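PDB 4P52: homoserine kinase from Cytophaga hutchinsonii, which probably catalyses the ATP-dependent phosphorylation of homoserine to O-phosphohomoserine on the way to threonine, as a kinase of the GHMP family. Local coordinates for residues L92-T97 with N138-K143; L175-S178 with L182-V185; T196-H201 with Q303-G308. One frame throughout, in Å; residues are numbered along the deposited sequence.

Contact 1: residues L92-T97 with N138-K143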
loop_
_atom_site.group_PDB
_atom_site.type_symbol
_atom_site.label_atom_id
_atom_site.label_comp_id
_atom_site.label_asym_id
_atom_site.label_seq_id
_atom_site.Cartn_x
_atom_site.Cartn_y
_atom_site.Cartn_z
ATOM N N LEU A 92 -28.090 0.234 -22.236
ATOM C CA LEU A 92 -28.225 0.995 -23.474
ATOM C C LEU A 92 -26.863 1.267 -24.110
ATOM O O LEU A 92 -26.714 1.137 -25.336
ATOM C CB LEU A 92 -29.014 2.284 -23.253
ATOM C CG LEU A 92 -29.446 3.079 -24.504
ATOM C CD1 LEU A 92 -30.199 2.266 -25.572
ATOM C CD2 LEU A 92 -30.234 4.317 -24.072
ATOM N N ARG A 93 -25.871 1.608 -23.276
ATOM C CA ARG A 93 -24.523 1.912 -23.756
ATOM C C ARG A 93 -23.868 0.676 -24.296
ATOM O O ARG A 93 -23.162 0.737 -25.306
ATOM C CB ARG A 93 -23.640 2.539 -22.677
ATOM C CG ARG A 93 -24.063 3.938 -22.220
ATOM C CD ARG A 93 -24.090 4.994 -23.333
ATOM N NE ARG A 93 -22.772 5.259 -23.918
ATOM C CZ ARG A 93 -21.770 5.887 -23.297
ATOM N NH1 ARG A 93 -21.906 6.318 -22.045
ATOM N NH2 ARG A 93 -20.618 6.073 -23.928
ATOM N N TYR A 94 -24.119 -0.453 -23.650
ATOM C CA TYR A 94 -23.530 -1.697 -24.086
ATOM C C TYR A 94 -24.050 -2.003 -25.491
ATOM O O TYR A 94 -23.258 -2.188 -26.427
ATOM C CB TYR A 94 -23.844 -2.800 -23.072
ATOM C CG TYR A 94 -23.525 -4.224 -23.499
ATOM C CD1 TYR A 94 -24.433 -4.958 -24.251
ATOM C CD2 TYR A 94 -22.339 -4.852 -23.104
ATOM C CE1 TYR A 94 -24.166 -6.267 -24.622
ATOM C CE2 TYR A 94 -22.060 -6.166 -23.489
ATOM C CZ TYR A 94 -22.982 -6.870 -24.247
ATOM O OH TYR A 94 -22.746 -8.176 -24.637
ATOM N N LEU A 95 -25.375 -2.007 -25.642
ATOM C CA LEU A 95 -26.014 -2.222 -26.939
ATOM C C LEU A 95 -25.495 -1.248 -27.987
ATOM O O LEU A 95 -25.189 -1.652 -29.102
ATOM C CB LEU A 95 -27.540 -2.129 -26.830
ATOM C CG LEU A 95 -28.207 -3.138 -25.886
ATOM C CD1 LEU A 95 -29.685 -2.830 -25.702
ATOM C CD2 LEU A 95 -28.009 -4.579 -26.345
ATOM N N GLU A 96 -25.373 0.028 -27.635
ATOM C CA GLU A 96 -24.855 0.990 -28.608
ATOM C C GLU A 96 -23.431 0.684 -29.048
ATOM O O GLU A 96 -23.169 0.617 -30.241
ATOM C CB GLU A 96 -25.004 2.421 -28.130
ATOM C CG GLU A 96 -26.437 2.903 -28.254
ATOM C CD GLU A 96 -26.732 4.136 -27.422
ATOM O OE1 GLU A 96 -25.928 4.497 -26.513
ATOM O OE2 GLU A 96 -27.793 4.743 -27.682
ATOM N N THR A 97 -22.529 0.458 -28.098
ATOM C CA THR A 97 -21.156 0.079 -28.427
ATOM C C THR A 97 -21.039 -1.069 -29.441
ATOM O O THR A 97 -20.225 -1.001 -30.359
ATOM C CB THR A 97 -20.373 -0.266 -27.163
ATOM O OG1 THR A 97 -20.246 0.925 -26.388
ATOM C CG2 THR A 97 -18.970 -0.793 -27.492
ATOM N N ASN A 138 -22.791 -13.754 -24.834
ATOM C CA ASN A 138 -21.393 -13.537 -24.389
ATOM C C ASN A 138 -20.451 -12.924 -25.412
ATOM O O ASN A 138 -19.353 -13.412 -25.623
ATOM C CB ASN A 138 -20.803 -14.828 -23.814
ATOM C CG ASN A 138 -21.526 -15.268 -22.548
ATOM O OD1 ASN A 138 -21.191 -14.825 -21.449
ATOM N ND2 ASN A 138 -22.558 -16.101 -22.703
ATOM N N LYS A 139 -20.882 -11.828 -26.016
ATOM C CA LYS A 139 -20.115 -11.148 -27.048
ATOM C C LYS A 139 -18.880 -10.442 -26.523
ATOM O O LYS A 139 -18.003 -10.074 -27.291
ATOM C CB LYS A 139 -20.999 -10.125 -27.758
ATOM C CG LYS A 139 -22.111 -10.748 -28.571
ATOM C CD LYS A 139 -22.970 -9.667 -29.202
ATOM C CE LYS A 139 -24.055 -10.266 -30.099
ATOM N NZ LYS A 139 -23.537 -11.370 -30.952
HETATM N N MSE A 140 -18.827 -10.221 -25.216
HETATM C CA MSE A 140 -17.694 -9.554 -24.591
HETATM C C MSE A 140 -17.206 -10.365 -23.427
HETATM O O MSE A 140 -17.967 -11.111 -22.792
HETATM C CB MSE A 140 -18.172 -8.227 -24.058
HETATM C CG MSE A 140 -18.599 -7.283 -25.158
HETATM SE SE MSE A 140 -18.294 -5.466 -24.465
HETATM C CE MSE A 140 -16.701 -5.115 -25.599
ATOM N N GLU A 141 -15.919 -10.234 -23.137
ATOM C CA GLU A 141 -15.339 -10.842 -21.949
ATOM C C GLU A 141 -15.800 -10.113 -20.703
ATOM O O GLU A 141 -15.904 -8.889 -20.701
ATOM C CB GLU A 141 -13.825 -10.798 -22.030
ATOM C CG GLU A 141 -13.226 -11.938 -22.825
ATOM C CD GLU A 141 -11.744 -11.733 -23.037
ATOM O OE1 GLU A 141 -11.352 -10.639 -23.512
ATOM O OE2 GLU A 141 -10.969 -12.660 -22.718
ATOM N N VAL A 142 -16.062 -10.873 -19.645
ATOM C CA VAL A 142 -16.512 -10.313 -18.360
ATOM C C VAL A 142 -15.607 -9.160 -17.920
ATOM O O VAL A 142 -16.097 -8.078 -17.559
ATOM C CB VAL A 142 -16.680 -11.408 -17.273
ATOM C CG1 VAL A 142 -16.928 -10.794 -15.903
ATOM C CG2 VAL A 142 -17.818 -12.367 -17.652
ATOM N N LYS A 143 -14.297 -9.390 -17.994
ATOM C CA LYS A 143 -13.296 -8.346 -17.829
ATOM C C LYS A 143 -13.757 -7.008 -18.426
ATOM O O LYS A 143 -13.717 -5.976 -17.752
ATOM C CB LYS A 143 -11.966 -8.788 -18.478
ATOM C CG LYS A 143 -10.957 -7.663 -18.694
ATOM C CD LYS A 143 -9.779 -8.067 -19.587
ATOM C CE LYS A 143 -9.076 -6.809 -20.114
ATOM N NZ LYS A 143 -7.607 -6.936 -20.345
HETATM O O HOH W 1 -23.490 -10.665 -25.482
#
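Tyr94, on helix 86-98, meets the selenomethionine Met140 in a Met-aromatic contact that joins this helix to the loop between helices 120-135 and 146-157, within the N-terminal GHMP kinase region. In the apolar part, Met140 SE lies 4.0 Å from Tyr94 CE2, and Met140 CG is equally near the same ring carbon. The selenium sits 5.0 Å from the ring centroid and 57° off the ring normal, an oblique position at the CE2 corner. Met140 and Tyr94 lie side by side and point opposite ways, Met140 coming from the loop and Tyr94 from the helix. With CG anti to the backbone N (chi1 169°), the tyrosine is carried away from its own helix far enough for its hydroxyl end to arrive beside the loop. There Lys139 passes at about a right angle to it, CB being 4.1 Å from Tyr94 OH.

The polar link is indirect. A single water donates to Tyr94 OH at 2.7 Å and accepts from Lys139 N at 2.9 Å, bridging the phenol to the loop backbone. The hydroxyl is also hydrogen-bonded to Asn133 OD1 of helix 120-135, while Asn133 ND2 reaches Met140 O; one amide thus ties the phenol to the backbone of Met140, and the phenol oxygen is fixed by two bonds. Phe148 of helix 146-157 packs against both Met140 and Thr97, and Leu145 touches Tyr94 and Met140, so apolar groups of helix 146-157 and the turn before it pack beside the pair.

Within helix 86-98, Arg93 O accepts twice from Thr97: the backbone N at 2.9 Å and the hydroxyl OG1 at 3.1 Å approach it from opposite faces of the carbonyl plane.

Contact 2: residues L175-S178 with L182-V185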
loop_
_atom_site.group_PDB
_atom_site.type_symbol
_atom_site.label_atom_id
_atom_site.label_comp_id
_atom_site.label_asym_id
_atom_site.label_seq_id
_atom_site.Cartn_x
_atom_site.Cartn_y
_atom_site.Cartn_z
ATOM N N LEU A 175 -7.744 -4.442 -5.519
ATOM C CA LEU A 175 -7.056 -3.164 -5.352
ATOM C C LEU A 175 -7.288 -2.333 -6.607
ATOM O O LEU A 175 -7.064 -2.804 -7.743
ATOM C CB LEU A 175 -5.558 -3.370 -5.111
ATOM C CG LEU A 175 -4.569 -2.227 -5.379
ATOM C CD1 LEU A 175 -4.575 -1.253 -4.227
ATOM C CD2 LEU A 175 -3.160 -2.757 -5.510
ATOM N N VAL A 176 -7.775 -1.104 -6.407
ATOM C CA VAL A 176 -7.922 -0.148 -7.506
ATOM C C VAL A 176 -6.726 0.781 -7.435
ATOM O O VAL A 176 -6.675 1.736 -6.616
ATOM C CB VAL A 176 -9.216 0.664 -7.428
ATOM C CG1 VAL A 176 -9.320 1.595 -8.634
ATOM C CG2 VAL A 176 -10.407 -0.273 -7.368
ATOM N N ARG A 177 -5.753 0.483 -8.287
ATOM C CA ARG A 177 -4.470 1.119 -8.209
ATOM C C ARG A 177 -4.518 2.544 -8.780
ATOM O O ARG A 177 -3.792 3.412 -8.312
ATOM C CB ARG A 177 -3.471 0.252 -8.960
ATOM C CG ARG A 177 -2.019 0.556 -8.679
ATOM C CD ARG A 177 -1.377 0.900 -9.995
ATOM N NE ARG A 177 -1.227 2.342 -10.175
ATOM C CZ ARG A 177 -1.263 2.973 -11.348
ATOM N NH1 ARG A 177 -1.502 2.313 -12.463
ATOM N NH2 ARG A 177 -1.082 4.287 -11.403
ATOM N N SER A 178 -5.369 2.762 -9.783
ATOM C CA SER A 178 -5.598 4.070 -10.386
ATOM C C SER A 178 -6.996 4.124 -11.019
ATOM O O SER A 178 -7.502 3.094 -11.461
ATOM C CB SER A 178 -4.512 4.346 -11.431
ATOM O OG SER A 178 -4.797 5.491 -12.218
ATOM N N LEU A 182 -7.972 3.301 -15.660
ATOM C CA LEU A 182 -8.550 2.378 -14.685
ATOM C C LEU A 182 -7.673 1.142 -14.544
ATOM O O LEU A 182 -7.502 0.368 -15.495
ATOM C CB LEU A 182 -9.972 2.015 -15.087
ATOM C CG LEU A 182 -10.897 1.333 -14.075
ATOM C CD1 LEU A 182 -10.771 1.908 -12.666
ATOM C CD2 LEU A 182 -12.333 1.417 -14.582
ATOM N N ASP A 183 -7.074 0.995 -13.371
ATOM C CA ASP A 183 -6.085 -0.041 -13.147
ATOM C C ASP A 183 -6.481 -0.877 -11.941
ATOM O O ASP A 183 -6.347 -0.450 -10.807
ATOM C CB ASP A 183 -4.700 0.570 -12.964
ATOM C CG ASP A 183 -3.584 -0.443 -13.155
ATOM O OD1 ASP A 183 -3.863 -1.630 -13.453
ATOM O OD2 ASP A 183 -2.412 -0.060 -13.014
ATOM N N VAL A 184 -6.977 -2.076 -12.201
ATOM C CA VAL A 184 -7.579 -2.925 -11.174
ATOM C C VAL A 184 -6.820 -4.240 -11.046
ATOM O O VAL A 184 -6.433 -4.846 -12.035
ATOM C CB VAL A 184 -9.057 -3.187 -11.504
ATOM C CG1 VAL A 184 -9.632 -4.228 -10.564
ATOM C CG2 VAL A 184 -9.821 -1.886 -11.408
ATOM N N VAL A 185 -6.614 -4.671 -9.810
ATOM C CA VAL A 185 -5.775 -5.824 -9.528
ATOM C C VAL A 185 -6.522 -6.717 -8.575
ATOM O O VAL A 185 -6.919 -6.262 -7.519
ATOM C CB VAL A 185 -4.426 -5.370 -8.901
ATOM C CG1 VAL A 185 -3.569 -6.561 -8.497
ATOM C CG2 VAL A 185 -3.666 -4.497 -9.883
#
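Asp183 OD2 is gripped by two arginines, Arg177 NH1 at 2.6 Å across a beta hairpin and Arg246 NE of the second subunit. The hairpin pairs strand 173-178 with strand 183-187 and carries a classic beta bulge, Arg177 and Ser178 both lying opposite Asp183. The Arg177 salt bridge uses the anti lone pair of OD2, which sits at the edge of the guanidinium, near its plane; the carboxylate is turned 83° from that plane. Bends at chi2 and chi3 bring the guanidinium back over its neighbour, with Ser178 CB 3.4 Å above one face, toward the rim, while Arg177 NE binds Asn228 OD1 of the second subunit. Shortened to an alanine, Arg177 would probably leave Asp183 with one arginine fewer and Asn228 of the other subunit without this donor, weakening this part of the dimer interface.

The backbone sets the register. Leu175 and Val185 form an antiparallel hydrogen-bonded pair, each N to the other's O at 2.8 Å. At the bulge Arg177 N donates to Asp183 O at 2.8 Å. Val176 and Val184 are the non-hydrogen-bonded pair; their CG2 methyls come within 4.4 Å on the face turned to helix 162-170, where the end of Leu182 joins them, its CD1 4.3 Å from Val176 CG1. On the other face, with Asp183, Leu175 packs on Gly230 and Val185 on Leu243 of the second subunit. Beyond the bulge, Asp183 N donates to Ser178 O at 2.9 Å.

Contact 3: residues T196-H201 with Q303-G308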
loop_
_atom_site.group_PDB
_atom_site.type_symbol
_atom_site.label_atom_id
_atom_site.label_comp_id
_atom_site.label_asym_id
_atom_site.label_seq_id
_atom_site.Cartn_x
_atom_site.Cartn_y
_atom_site.Cartn_z
ATOM N N THR A 196 -17.955 -9.964 8.882
ATOM C CA THR A 196 -19.251 -9.776 9.473
ATOM C C THR A 196 -19.670 -8.379 9.100
ATOM O O THR A 196 -18.945 -7.429 9.394
ATOM C CB THR A 196 -19.224 -9.928 11.002
ATOM O OG1 THR A 196 -18.644 -11.191 11.347
ATOM C CG2 THR A 196 -20.643 -9.884 11.549
ATOM N N ILE A 197 -20.819 -8.266 8.427
ATOM C CA ILE A 197 -21.440 -6.986 8.081
ATOM C C ILE A 197 -22.661 -6.761 8.976
ATOM O O ILE A 197 -23.514 -7.653 9.114
ATOM C CB ILE A 197 -22.000 -6.944 6.629
ATOM C CG1 ILE A 197 -20.968 -7.286 5.556
ATOM C CG2 ILE A 197 -22.538 -5.564 6.304
ATOM C CD1 ILE A 197 -19.603 -6.752 5.840
ATOM N N ILE A 198 -22.743 -5.581 9.582
ATOM C CA ILE A 198 -23.960 -5.156 10.245
ATOM C C ILE A 198 -24.507 -3.888 9.579
ATOM O O ILE A 198 -23.778 -2.884 9.381
ATOM C CB ILE A 198 -23.800 -4.996 11.776
ATOM C CG1 ILE A 198 -25.165 -4.725 12.414
ATOM C CG2 ILE A 198 -22.751 -3.955 12.162
ATOM C CD1 ILE A 198 -25.231 -5.197 13.856
ATOM N N HIS A 199 -25.786 -3.950 9.217
ATOM C CA HIS A 199 -26.442 -2.820 8.646
ATOM C C HIS A 199 -27.541 -2.288 9.577
ATOM O O HIS A 199 -28.597 -2.915 9.701
ATOM C CB HIS A 199 -27.030 -3.158 7.295
ATOM C CG HIS A 199 -27.931 -2.092 6.786
ATOM N ND1 HIS A 199 -29.302 -2.254 6.706
ATOM C CD2 HIS A 199 -27.675 -0.805 6.447
ATOM C CE1 HIS A 199 -29.845 -1.120 6.297
ATOM N NE2 HIS A 199 -28.878 -0.228 6.122
ATOM N N PRO A 200 -27.311 -1.100 10.193
ATOM C CA PRO A 200 -28.305 -0.489 11.073
ATOM C C PRO A 200 -29.488 0.091 10.299
ATOM O O PRO A 200 -29.323 0.608 9.201
ATOM C CB PRO A 200 -27.513 0.626 11.746
ATOM C CG PRO A 200 -26.511 1.050 10.706
ATOM C CD PRO A 200 -26.151 -0.208 9.968
ATOM N N HIS A 201 -30.681 0.013 10.866
ATOM C CA HIS A 201 -31.879 0.537 10.185
ATOM C C HIS A 201 -32.053 2.036 10.389
ATOM O O HIS A 201 -32.965 2.500 11.061
ATOM C CB HIS A 201 -33.117 -0.235 10.607
ATOM C CG HIS A 201 -33.091 -1.671 10.188
ATOM N ND1 HIS A 201 -33.916 -2.628 10.745
ATOM C CD2 HIS A 201 -32.339 -2.315 9.262
ATOM C CE1 HIS A 201 -33.678 -3.798 10.176
ATOM N NE2 HIS A 201 -32.729 -3.633 9.272
ATOM N N GLN A 303 -23.089 -10.979 16.754
ATOM C CA GLN A 303 -23.925 -10.883 17.938
ATOM C C GLN A 303 -23.585 -9.707 18.847
ATOM O O GLN A 303 -24.494 -9.101 19.440
ATOM C CB GLN A 303 -23.971 -12.201 18.719
ATOM C CG GLN A 303 -24.917 -13.235 18.102
ATOM C CD GLN A 303 -26.228 -12.616 17.523
ATOM O OE1 GLN A 303 -26.289 -12.215 16.320
ATOM N NE2 GLN A 303 -27.278 -12.518 18.377
ATOM N N ALA A 304 -22.305 -9.370 18.967
ATOM C CA ALA A 304 -21.918 -8.255 19.835
ATOM C C ALA A 304 -22.199 -6.880 19.196
ATOM O O ALA A 304 -22.565 -5.919 19.887
ATOM C CB ALA A 304 -20.466 -8.385 20.271
HETATM N N MSE A 305 -22.055 -6.794 17.878
HETATM C CA MSE A 305 -22.408 -5.579 17.155
HETATM C C MSE A 305 -23.913 -5.366 17.199
HETATM O O MSE A 305 -24.365 -4.261 17.508
HETATM C CB MSE A 305 -21.854 -5.576 15.739
HETATM C CG MSE A 305 -20.327 -5.587 15.716
HETATM SE SE MSE A 305 -19.662 -5.336 13.851
HETATM C CE MSE A 305 -20.266 -6.980 12.952
ATOM N N LYS A 306 -24.697 -6.411 16.921
ATOM C CA LYS A 306 -26.157 -6.349 17.082
ATOM C C LYS A 306 -26.557 -5.835 18.468
ATOM O O LYS A 306 -27.462 -5.005 18.599
ATOM C CB LYS A 306 -26.804 -7.713 16.825
ATOM C CG LYS A 306 -28.289 -7.798 17.195
ATOM C CD LYS A 306 -28.900 -9.178 16.955
ATOM C CE LYS A 306 -28.889 -9.579 15.476
ATOM N NZ LYS A 306 -29.571 -8.643 14.516
ATOM N N LYS A 307 -25.870 -6.310 19.494
ATOM C CA LYS A 307 -26.194 -5.927 20.856
ATOM C C LYS A 307 -25.872 -4.439 21.094
ATOM O O LYS A 307 -26.571 -3.761 21.855
ATOM C CB LYS A 307 -25.449 -6.850 21.821
ATOM C CG LYS A 307 -25.859 -6.747 23.265
ATOM C CD LYS A 307 -24.675 -6.975 24.198
ATOM C CE LYS A 307 -25.135 -7.326 25.617
ATOM N NZ LYS A 307 -24.013 -7.381 26.601
ATOM N N GLY A 308 -24.827 -3.925 20.430
ATOM C CA GLY A 308 -24.519 -2.487 20.436
ATOM C C GLY A 308 -25.646 -1.634 19.856
ATOM O O GLY A 308 -26.051 -0.660 20.464
#
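Ile198 and the selenomethionine Met305 are the main partners where strand 194-200 packs against helix 295-310, a helix laid on an antiparallel sheet in the C-terminal half of the kinase. The short segments run nearly alike, their N-to-C directions 16° apart and their axes 9.1 Å apart at the nearest. By CA atoms the nearest residues are Ile198 and Met305, 7.1 Å apart.

The contact is made by van der Waals packing, with no hydrogen bond between the two segments. Ile198 uses both of its branches. CG2 rests 3.8 Å from Met305 SE, and the two side chains lie alongside, pointing opposite ways. The longer branch, with CG1 anti to the backbone N (chi1 -173°), extends to the helix backbone itself: CD1 lies against the peptide joining Met305 to Lys306, 3.6 Å from Met305 C and 4.2 Å from Lys306 CB. The isoleucine thus reaches the helix between two successive side chains. Met305 points toward the strand, and the bend at its last torsion (chi3 -66°) swings CE over to Thr196, where the methyl meets CG2 and CB.

The polar groups look to other partners. Thr196 turns its CG2 methyl to Met305 while OG1 is hydrogen-bonded to Ala298 O, earlier on the same helix. Of the Lys306 side chain it is CB that meets Ile198; NZ makes a weak hydrogen bond to Ser316 OG.

Strand 194-200 is an inner strand, bonded on one side to strand 288-292 and on the other to strand 316-322. Val318 of the latter touches both Thr196 and Ile198, and Phe309, further along helix 295-310, packs on Ile198 and Pro200.

In the fold
The three contacts follow one another along the chain, each closing before the next opens. Contacts 1 and 2 have centres about 21 Å apart and share a neighbour, helix 146-157, which packs on Met140 in the first and on Leu182 in the second. Contact 2 belongs to the large mixed sheet and lies at the dimer interface, whereas no other subunit touches contacts 1 and 3. Strand 183-187 leads directly to strand 194-200, part of a separate four-stranded antiparallel sheet; the centre of contact 3 lies about 31 Å from that of contact 2 and about 39 Å from that of contact 1, across the chain's centre. The contacts thus sample both the mixed-sheet part, where the hairpin meets the second subunit, and the separate antiparallel sheet with its helix.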